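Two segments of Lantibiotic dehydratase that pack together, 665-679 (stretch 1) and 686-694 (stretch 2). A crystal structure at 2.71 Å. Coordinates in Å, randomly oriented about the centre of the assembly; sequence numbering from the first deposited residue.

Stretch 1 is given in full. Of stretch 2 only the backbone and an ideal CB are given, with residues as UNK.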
# COMPACT_ATOMS: atom_id res chain seq x y z
N PRO A 665 23.86 -6.52 -1.02
CA PRO A 665 24.58 -6.18 -2.26
C PRO A 665 24.36 -4.75 -2.70
O PRO A 665 23.48 -4.07 -2.19
CB PRO A 665 23.94 -7.11 -3.27
CG PRO A 665 23.62 -8.29 -2.49
CD PRO A 665 23.16 -7.80 -1.15
N TRP A 666 25.17 -4.31 -3.66
CA TRP A 666 25.05 -2.98 -4.25
C TRP A 666 23.65 -2.81 -4.87
O TRP A 666 23.20 -3.65 -5.67
CB TRP A 666 26.16 -2.76 -5.29
CG TRP A 666 26.02 -1.48 -6.04
CD1 TRP A 666 25.40 -1.28 -7.24
CD2 TRP A 666 26.48 -0.20 -5.61
NE1 TRP A 666 25.47 0.04 -7.59
CE2 TRP A 666 26.12 0.73 -6.60
CE3 TRP A 666 27.17 0.26 -4.48
CZ2 TRP A 666 26.42 2.10 -6.49
CZ3 TRP A 666 27.48 1.62 -4.37
CH2 TRP A 666 27.09 2.52 -5.37
N ASP A 667 22.98 -1.72 -4.50
CA ASP A 667 21.62 -1.48 -4.98
C ASP A 667 21.53 -0.31 -5.99
O ASP A 667 21.76 0.86 -5.66
CB ASP A 667 20.69 -1.28 -3.77
CG ASP A 667 19.23 -1.12 -4.17
OD1 ASP A 667 18.83 -1.73 -5.18
OD2 ASP A 667 18.49 -0.44 -3.45
N TRP A 668 21.20 -0.67 -7.24
CA TRP A 668 21.13 0.29 -8.33
C TRP A 668 19.78 0.99 -8.34
O TRP A 668 19.63 2.05 -8.97
CB TRP A 668 21.37 -0.38 -9.68
CG TRP A 668 22.82 -0.38 -10.16
CD1 TRP A 668 23.57 -1.48 -10.50
CD2 TRP A 668 23.66 0.76 -10.37
NE1 TRP A 668 24.82 -1.08 -10.91
CE2 TRP A 668 24.91 0.28 -10.83
CE3 TRP A 668 23.49 2.14 -10.21
CZ2 TRP A 668 25.97 1.14 -11.14
CZ3 TRP A 668 24.55 2.98 -10.51
CH2 TRP A 668 25.77 2.48 -10.98
N GLY A 669 18.80 0.39 -7.67
CA GLY A 669 17.49 1.00 -7.55
C GLY A 669 16.80 1.13 -8.90
O GLY A 669 16.88 0.22 -9.72
N ALA A 670 16.11 2.25 -9.10
CA ALA A 670 15.38 2.51 -10.34
C ALA A 670 16.31 2.45 -11.54
O ALA A 670 15.89 2.07 -12.65
CB ALA A 670 14.72 3.87 -10.28
N LEU A 671 17.59 2.79 -11.30
CA LEU A 671 18.58 2.88 -12.36
C LEU A 671 18.84 1.54 -13.01
O LEU A 671 19.52 1.46 -14.01
CB LEU A 671 19.88 3.49 -11.86
CG LEU A 671 19.84 5.01 -11.82
CD1 LEU A 671 20.98 5.60 -11.01
CD2 LEU A 671 19.85 5.56 -13.25
N SER A 672 18.23 0.50 -12.48
CA SER A 672 18.42 -0.84 -13.02
C SER A 672 17.84 -0.97 -14.43
O SER A 672 18.12 -1.95 -15.14
CB SER A 672 17.83 -1.86 -12.05
OG SER A 672 17.12 -2.86 -12.73
N GLU A 673 17.06 0.03 -14.85
CA GLU A 673 16.42 -0.01 -16.16
C GLU A 673 17.35 0.42 -17.31
O GLU A 673 17.07 0.12 -18.47
CB GLU A 673 15.17 0.87 -16.17
CG GLU A 673 14.10 0.47 -15.15
CD GLU A 673 13.60 -0.96 -15.36
OE1 GLU A 673 13.40 -1.36 -16.53
OE2 GLU A 673 13.39 -1.67 -14.35
N MET A 674 18.44 1.12 -16.96
CA MET A 674 19.39 1.60 -17.95
C MET A 674 19.93 0.41 -18.75
O MET A 674 20.03 -0.69 -18.22
CB MET A 674 20.53 2.35 -17.26
CG MET A 674 20.11 3.62 -16.50
SD MET A 674 19.71 4.97 -17.63
CE MET A 674 21.12 4.81 -18.70
N PRO A 675 20.20 0.62 -20.05
CA PRO A 675 20.71 -0.46 -20.92
C PRO A 675 22.11 -0.86 -20.51
O PRO A 675 22.49 -2.03 -20.65
CB PRO A 675 20.74 0.18 -22.31
CG PRO A 675 20.79 1.65 -22.06
CD PRO A 675 20.02 1.88 -20.79
N PHE A 676 22.88 0.10 -20.00
CA PHE A 676 24.18 -0.22 -19.46
C PHE A 676 24.38 0.47 -18.14
O PHE A 676 24.10 1.65 -18.02
CB PHE A 676 25.34 0.16 -20.40
CG PHE A 676 26.70 0.01 -19.78
CD1 PHE A 676 27.26 -1.25 -19.60
CD2 PHE A 676 27.40 1.13 -19.35
CE1 PHE A 676 28.51 -1.40 -19.00
CE2 PHE A 676 28.65 1.00 -18.76
CZ PHE A 676 29.20 -0.27 -18.58
N LEU A 677 24.87 -0.31 -17.18
CA LEU A 677 25.32 0.18 -15.87
C LEU A 677 26.80 -0.13 -15.65
O LEU A 677 27.24 -1.29 -15.75
CB LEU A 677 24.49 -0.45 -14.75
CG LEU A 677 23.09 0.11 -14.58
CD1 LEU A 677 22.36 -0.81 -13.67
CD2 LEU A 677 23.11 1.55 -14.02
N PRO A 678 27.59 0.91 -15.34
CA PRO A 678 29.04 0.79 -15.12
C PRO A 678 29.33 -0.08 -13.91
O PRO A 678 28.53 -0.05 -12.98
CB PRO A 678 29.46 2.23 -14.81
CG PRO A 678 28.24 2.85 -14.24
CD PRO A 678 27.08 2.24 -14.97
N GLY A 679 30.42 -0.85 -13.94
CA GLY A 679 30.93 -1.50 -12.74
C GLY A 679 31.31 -0.43 -11.72
O GLY A 679 31.69 0.67 -12.09
N UNK A 686 35.46 -4.31 -6.89
CA UNK A 686 34.24 -4.12 -7.67
C UNK A 686 32.99 -4.56 -6.86
O UNK A 686 32.65 -5.74 -6.79
CB UNK A 686 34.33 -4.90 -8.98
N UNK A 687 32.34 -3.59 -6.22
CA UNK A 687 31.11 -3.84 -5.47
C UNK A 687 30.00 -4.39 -6.37
O UNK A 687 29.16 -5.17 -5.94
CB UNK A 687 30.64 -2.55 -4.79
N UNK A 688 30.01 -3.97 -7.64
CA UNK A 688 29.06 -4.45 -8.63
C UNK A 688 29.78 -4.49 -9.96
O UNK A 688 30.54 -3.58 -10.27
CB UNK A 688 27.81 -3.57 -8.70
N UNK A 689 29.56 -5.56 -10.71
CA UNK A 689 30.15 -5.74 -12.04
C UNK A 689 29.46 -4.84 -13.08
O UNK A 689 28.36 -4.33 -12.85
CB UNK A 689 30.05 -7.21 -12.47
N UNK A 690 30.12 -4.60 -14.23
CA UNK A 690 29.43 -3.84 -15.27
C UNK A 690 28.31 -4.67 -15.88
O UNK A 690 28.34 -5.90 -15.83
CB UNK A 690 30.41 -3.40 -16.36
N UNK A 691 27.33 -3.97 -16.46
CA UNK A 691 26.01 -4.53 -16.71
C UNK A 691 25.32 -4.12 -18.01
O UNK A 691 25.07 -2.94 -18.25
CB UNK A 691 25.10 -4.15 -15.54
N UNK A 692 24.96 -5.10 -18.84
CA UNK A 692 24.24 -4.80 -20.10
C UNK A 692 22.87 -5.47 -20.15
O UNK A 692 22.77 -6.69 -20.07
CB UNK A 692 25.07 -5.25 -21.30
N UNK A 693 21.80 -4.69 -20.30
CA UNK A 693 20.49 -5.30 -20.49
C UNK A 693 20.44 -5.84 -21.90
O UNK A 693 21.21 -5.41 -22.74
CB UNK A 693 19.36 -4.31 -20.24
N UNK A 694 19.56 -6.80 -22.16
CA UNK A 694 19.45 -7.38 -23.50
C UNK A 694 18.04 -7.30 -24.12
O UNK A 694 17.69 -8.16 -24.92
CB UNK A 694 19.89 -8.85 -23.44

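At position 686 the CA-to-CB bond points sideways, and nothing of stretch 1 lies within 5.5 Å of the ideal CB, so the contact sets little preference. The residue is L686, which barely meets stretch 1.

Position 687 points toward stretch 1, with its CB 4.5 Å from W666 CE3. A carbon-rich side chain such as leucine, isoleucine or methionine would suit the indole. The residue is L687, whose CD1 packs 4.2 Å from W666 CE3.

The CB of 688 also points toward stretch 1, but here it already lies 3.6 Å from W666 CD1 and 4.5 Å from W668 NE1. With two indoles so near, a small residue fits readily: alanine, perhaps serine. It is A688, and its methyl group makes the apolar contact with W666.

Position 689 points away, and stretch 1 constrains it little; it is A689.

At 690 the CB points sideways, 3.8 Å from F676 CE1, which favours a compact apolar group. The nitrogen makes no hydrogen bond to stretch 1, so a proline, which lacks the N-H, gives up no bond to that stretch. The residue is P690. Its ring lies so near G679 that an ideal CB on that glycine would fall 2.8 Å from P690 CG, a clash.

Position 691 pairs with L677 in an antiparallel bridge, with hydrogen bonds from 691 N to L677 O and from L677 N to 691 O, both 2.8 Å. Its side chain shares a sheet face with L677, where leucine, valine or isoleucine would serve. The residue is L691: its CB lies 3.8 Å from L677 CB, and its CD1 reaches to 4.3 Å from W668 CD1.

Position 692 shares the other face with F676, its non-hydrogen-bonded partner. The CB is 4.9 Å from F676 CD1, so an aromatic or large aliphatic group could cover the phenyl ring. The residue is W692; F676 CD1 lies over one face of its indole, with the ring planes at 40°.

At 693 the backbone N donates to P675 O, 2.8 Å from 693 N. The CB points toward a row of carbonyls, with the carboxylate of E673 farther on; a long donor, lysine or arginine, is invited. R693 answers: NH1 donates to S672 O at 3.1 Å and forms a salt bridge with E673 OE1 at 3.3 Å. That oxygen lies well out of the guanidinium plane, so the attraction is one of charge alone.

Position 694 points away, leaving the choice open; it is M694.

Stretch 2 686-694: LLAAPLWRM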
# COMPACT_ATOMS: atom_id res chain seq x y z
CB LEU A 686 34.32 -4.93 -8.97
CG LEU A 686 34.29 -4.13 -10.27
CD1 LEU A 686 35.51 -3.23 -10.35
CD2 LEU A 686 34.23 -5.09 -11.47
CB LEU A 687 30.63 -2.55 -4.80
CG LEU A 687 31.62 -1.91 -3.83
CD1 LEU A 687 31.09 -0.59 -3.27
CD2 LEU A 687 31.92 -2.88 -2.70
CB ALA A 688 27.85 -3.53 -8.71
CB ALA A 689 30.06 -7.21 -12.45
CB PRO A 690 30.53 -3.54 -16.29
CG PRO A 690 31.80 -3.69 -15.54
CD PRO A 690 31.54 -4.81 -14.57
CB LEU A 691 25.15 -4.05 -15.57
CG LEU A 691 24.55 -5.18 -14.79
CD1 LEU A 691 23.94 -4.57 -13.53
CD2 LEU A 691 23.52 -5.82 -15.71
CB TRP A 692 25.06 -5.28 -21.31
CG TRP A 692 26.23 -4.42 -21.64
CD1 TRP A 692 26.23 -3.32 -22.43
CD2 TRP A 692 27.57 -4.59 -21.17
NE1 TRP A 692 27.49 -2.79 -22.49
CE2 TRP A 692 28.33 -3.55 -21.72
CE3 TRP A 692 28.20 -5.52 -20.34
CZ2 TRP A 692 29.70 -3.40 -21.47
CZ3 TRP A 692 29.54 -5.37 -20.09
CH2 TRP A 692 30.28 -4.32 -20.66
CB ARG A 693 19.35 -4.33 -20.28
CG ARG A 693 19.32 -3.64 -18.92
CD ARG A 693 18.01 -2.87 -18.74
NE ARG A 693 16.84 -3.71 -18.98
CZ ARG A 693 15.90 -3.93 -18.07
NH1 ARG A 693 15.99 -3.34 -16.89
NH2 ARG A 693 14.88 -4.72 -18.35
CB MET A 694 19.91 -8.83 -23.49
CG MET A 694 21.29 -9.05 -22.92
SD MET A 694 21.83 -10.76 -23.13
CE MET A 694 20.30 -11.57 -22.78
O HOH W 1 13.89 -4.05 -14.76
O HOH W 2 21.97 -2.38 -17.00
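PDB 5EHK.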